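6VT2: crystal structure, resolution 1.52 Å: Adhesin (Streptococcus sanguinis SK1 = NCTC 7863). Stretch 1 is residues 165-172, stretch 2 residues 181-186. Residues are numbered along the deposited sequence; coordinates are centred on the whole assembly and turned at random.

Stretch 1, residues 165-172: NLPATSTY
Stretch 2 181-186: TITYPD

How do the two backbones lie against each other? They run antiparallel, Thr171 and Tyr172 on one side and Thr181 to Thr183 on the other. Thr171 faces Thr183 as the hydrogen-bonded pair, CA to CA 5.1 Å: Thr171 N donates to Thr183 O and Thr183 N to Thr171 O, each at 3.0 Å and 165°, nearly straight. Tyr172 and Ile182 form the next, non-hydrogen-bonded pair, their CA atoms 4.6 Å apart. The strands are extended, with phi/psi of -109/158 and -130/134 at Thr171 and Tyr172, and -111/121, -102/124 and -109/117 from Thr181 to Thr183. CA-H...O contacts fill in between: Ile182 CA lies 3.4 Å from Thr171 O, and Tyr172 CA 3.4 Å from Thr181 O.

What shapes the chain before the strand begins? A type I turn from Pro167 to Ser170 bends it, with Ala168 at -72/-22 and Thr169 at -81/-3. Ser170 N closes the turn on Pro167 O at 3.2 Å, and Ser170 OG, at chi1 m, donates to the same oxygen at 2.8 Å. Ser170 (-66/138) then leads into the strand, its CA 3.3 Å from Thr183 O in another CA-H...O contact.

Which side chains fill the hollow beside the turn? Leu166 (m, t) and Pro167, puckered C-gamma exo, both point toward the second stretch. Tyr184 starts away from the first stretch, but with chi1 m and chi2 -56° its ring end comes nearer. Leu166 CD2 lies 4.0 Å from Tyr184 CE1, and Pro167 CD 4.0 Å from Tyr184 CD1, both oblique to the ring; Ser170 OG sits at the ring edge, 3.5 Å from Tyr184 CD1. Pro185, also C-gamma exo, extends this surface: its CD is 3.9 Å from Pro167 CB, while its CG is 3.3 Å from Thr169 OG1, a snug van der Waals fit.

How are the two faces of the strand pair filled? Tyr172 and Ile182 share one face. Tyr172 (chi1 m, chi2 86°) brings CE2 to 3.7 Å from CG1 of Ile182 (m, t), an oblique approach, and Leu166 CD1 reaches Ile182 CD1 at 4.0 Å. Ile182 is thus a bump received by both Leu166 and Tyr172, an apolar fit that keeps greasy surface from water. The other face carries Thr171 (p) and Thr183 (m), with Thr171 OG1 3.4 Å from Thr183 CB. Altogether the contact buries 455 Å², both sides summed.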

ATOM      1  N   ASN A 165      -2.836  17.598  -2.604  1.00 29.46           N
ATOM      2  CA  ASN A 165      -3.202  18.814  -3.363  1.00 30.52           C
ATOM      3  C   ASN A 165      -3.072  20.084  -2.524  1.00 42.30           C
ATOM      4  O   ASN A 165      -3.267  21.151  -3.085  1.00 32.54           O
ATOM      5  CB  ASN A 165      -4.594  18.615  -3.950  1.00 37.69           C
ATOM      6  CG  ASN A 165      -4.688  17.373  -4.810  1.00 44.43           C
ATOM      7  OD1 ASN A 165      -3.716  16.962  -5.437  1.00 47.85           O
ATOM      8  ND2 ASN A 165      -5.860  16.767  -4.847  1.00 50.64           N
ATOM      9  N   LEU A 166      -2.720  20.000  -1.237  1.00 27.21           N
ATOM     10  CA  LEU A 166      -2.497  21.238  -0.467  1.00 28.66           C
ATOM     11  C   LEU A 166      -1.238  21.928  -1.007  1.00 32.88           C
ATOM     12  O   LEU A 166      -0.434  21.248  -1.620  1.00 28.46           O
ATOM     13  CB  LEU A 166      -2.392  20.912   1.029  1.00 22.55           C
ATOM     14  CG  LEU A 166      -3.657  20.400   1.722  1.00 21.58           C
ATOM     15  CD1 LEU A 166      -3.404  20.191   3.206  1.00 20.71           C
ATOM     16  CD2 LEU A 166      -4.821  21.347   1.550  1.00 25.36           C
ATOM     17  N   PRO A 167      -1.044  23.255  -0.832  1.00 30.33           N
ATOM     18  CA  PRO A 167       0.206  23.889  -1.237  1.00 31.17           C
ATOM     19  C   PRO A 167       1.439  23.145  -0.680  1.00 37.28           C
ATOM     20  O   PRO A 167       1.386  22.627   0.366  1.00 29.50           O
ATOM     21  CB  PRO A 167       0.129  25.313  -0.692  1.00 28.27           C
ATOM     22  CG  PRO A 167      -1.346  25.579  -0.500  1.00 30.09           C
ATOM     23  CD  PRO A 167      -1.991  24.227  -0.277  1.00 27.23           C
ATOM     24  N   ALA A 168       2.528  23.068  -1.427  1.00 32.84           N
ATOM     25  CA  ALA A 168       3.779  22.424  -0.976  1.00 31.40           C
ATOM     26  C   ALA A 168       4.441  23.307   0.057  1.00 26.54           C
ATOM     27  O   ALA A 168       5.228  22.814   0.844  1.00 28.08           O
ATOM     28  CB  ALA A 168       4.690  22.240  -2.169  1.00 41.33           C
ATOM     29  N   THR A 169       4.096  24.576   0.036  1.00 23.04           N
ATOM     30  CA  THR A 169       4.655  25.537   1.005  1.00 27.75           C
ATOM     31  C   THR A 169       3.890  25.442   2.341  1.00 18.87           C
ATOM     32  O   THR A 169       4.225  26.187   3.226  1.00 25.81           O
ATOM     33  CB  THR A 169       4.661  26.902   0.312  1.00 29.68           C
ATOM     34  OG1 THR A 169       3.637  26.798  -0.671  1.00 41.00           O
ATOM     35  CG2 THR A 169       5.959  27.157  -0.415  1.00 28.64           C
ATOM     36  N   SER A 170       2.853  24.596   2.417  1.00 23.53           N
ATOM     37  CA  SER A 170       2.040  24.434   3.634  1.00 24.17           C
ATOM     38  C   SER A 170       2.921  23.829   4.718  1.00 22.03           C
ATOM     39  O   SER A 170       3.721  22.983   4.383  1.00 23.22           O
ATOM     40  CB  SER A 170       0.820  23.591   3.435  1.00 24.37           C
ATOM     41  OG  SER A 170       0.031  24.050   2.371  1.00 21.59           O
ATOM     42  N   THR A 171       2.804  24.332   5.933  1.00 19.02           N
ATOM     43  CA  THR A 171       3.577  23.807   7.071  1.00 20.38           C
ATOM     44  C   THR A 171       2.601  23.082   7.977  1.00 25.64           C
ATOM     45  O   THR A 171       1.486  23.224   7.794  1.00 19.77           O
ATOM     46  CB  THR A 171       4.412  24.893   7.740  1.00 23.09           C
ATOM     47  OG1 THR A 171       3.574  25.904   8.272  1.00 31.30           O
ATOM     48  CG2 THR A 171       5.384  25.533   6.774  1.00 20.10           C
ATOM     49  N   TYR A 172       3.094  22.179   8.789  1.00 19.94           N
ATOM     50  CA  TYR A 172       2.273  21.341   9.664  1.00 24.40           C
ATOM     51  C   TYR A 172       2.834  21.394  11.076  1.00 23.84           C
ATOM     52  O   TYR A 172       4.017  21.290  11.180  1.00 27.05           O
ATOM     53  CB  TYR A 172       2.332  19.918   9.158  1.00 21.05           C
ATOM     54  CG  TYR A 172       1.785  19.786   7.775  1.00 22.21           C
ATOM     55  CD1 TYR A 172       2.569  19.996   6.661  1.00 25.10           C
ATOM     56  CD2 TYR A 172       0.458  19.520   7.569  1.00 28.15           C
ATOM     57  CE1 TYR A 172       2.071  19.858   5.385  1.00 26.21           C
ATOM     58  CE2 TYR A 172      -0.071  19.456   6.298  1.00 28.24           C
ATOM     59  CZ  TYR A 172       0.737  19.600   5.193  1.00 27.01           C
ATOM     60  OH  TYR A 172       0.198  19.502   3.951  1.00 32.21           O
ATOM     61  N   THR A 181      -2.205  21.489  13.034  1.00 13.99           N
ATOM     62  CA  THR A 181      -2.413  22.809  12.459  1.00 14.30           C
ATOM     63  C   THR A 181      -1.699  22.854  11.128  1.00 16.43           C
ATOM     64  O   THR A 181      -0.488  22.649  11.066  1.00 18.11           O
ATOM     65  CB  THR A 181      -1.874  23.885  13.379  1.00 17.33           C
ATOM     66  OG1 THR A 181      -2.591  23.875  14.590  1.00 19.69           O
ATOM     67  CG2 THR A 181      -2.055  25.287  12.713  1.00 18.26           C
ATOM     68  N   ILE A 182      -2.416  23.118  10.044  1.00 13.64           N
ATOM     69  CA  ILE A 182      -1.836  23.251   8.688  1.00 15.60           C
ATOM     70  C   ILE A 182      -1.776  24.745   8.455  1.00 18.49           C
ATOM     71  O   ILE A 182      -2.757  25.350   8.641  1.00 16.12           O
ATOM     72  CB  ILE A 182      -2.713  22.543   7.649  1.00 16.30           C
ATOM     73  CG1 ILE A 182      -2.885  21.065   8.023  1.00 15.41           C
ATOM     74  CG2 ILE A 182      -2.181  22.720   6.215  1.00 21.47           C
ATOM     75  CD1 ILE A 182      -3.867  20.305   7.188  1.00 18.89           C
ATOM     76  N   THR A 183      -0.626  25.295   8.159  1.00 14.17           N
ATOM     77  CA  THR A 183      -0.508  26.731   7.921  1.00 15.23           C
ATOM     78  C   THR A 183      -0.262  26.888   6.439  1.00 18.70           C
ATOM     79  O   THR A 183       0.700  26.426   5.962  1.00 16.89           O
ATOM     80  CB  THR A 183       0.594  27.379   8.746  1.00 16.84           C
ATOM     81  OG1 THR A 183       0.290  27.165  10.116  1.00 18.98           O
ATOM     82  CG2 THR A 183       0.724  28.866   8.539  1.00 18.10           C
ATOM     83  N   TYR A 184      -1.175  27.535   5.757  1.00 14.40           N
ATOM     84  CA  TYR A 184      -1.009  27.799   4.339  1.00 15.88           C
ATOM     85  C   TYR A 184      -0.014  28.909   4.228  1.00 13.59           C
ATOM     86  O   TYR A 184       0.318  29.659   5.055  1.00 12.09           O
ATOM     87  CB  TYR A 184      -2.355  28.146   3.738  1.00 13.97           C
ATOM     88  CG  TYR A 184      -3.214  26.952   3.850  1.00 11.45           C
ATOM     89  CD1 TYR A 184      -2.844  25.743   3.319  1.00 16.64           C
ATOM     90  CD2 TYR A 184      -4.339  27.046   4.603  1.00 11.48           C
ATOM     91  CE1 TYR A 184      -3.616  24.631   3.519  1.00 17.68           C
ATOM     92  CE2 TYR A 184      -5.153  25.961   4.751  1.00 12.76           C
ATOM     93  CZ  TYR A 184      -4.791  24.750   4.224  1.00 14.74           C
ATOM     94  OH  TYR A 184      -5.581  23.675   4.396  1.00 17.14           O
ATOM     95  N   PRO A 185       0.647  29.170   2.930  1.00 14.77           N
ATOM     96  CA  PRO A 185       1.666  30.214   2.697  1.00 12.87           C
ATOM     97  C   PRO A 185       1.246  31.616   3.070  1.00 12.30           C
ATOM     98  O   PRO A 185       2.079  32.467   3.369  1.00 14.10           O
ATOM     99  CB  PRO A 185       1.928  30.104   1.184  1.00 17.99           C
ATOM    100  CG  PRO A 185       1.477  28.780   0.780  1.00 24.06           C
ATOM    101  CD  PRO A 185       0.435  28.316   1.770  1.00 16.34           C
ATOM    102  N   ASP A 186      -0.034  31.909   3.088  1.00 12.48           N
ATOM    103  CA  ASP A 186      -0.490  33.218   3.520  1.00 12.36           C
ATOM    104  C   ASP A 186      -0.727  33.342   5.007  1.00 12.58           C
ATOM    105  O   ASP A 186      -1.178  34.384   5.463  1.00 15.41           O
ATOM    106  CB  ASP A 186      -1.755  33.589   2.716  1.00 10.68           C
ATOM    107  CG  ASP A 186      -2.960  32.853   3.148  1.00 12.49           C
ATOM    108  OD1 ASP A 186      -2.814  31.771   3.770  1.00 12.25           O
ATOM    109  OD2 ASP A 186      -4.079  33.336   2.900  1.00 12.53           O
TER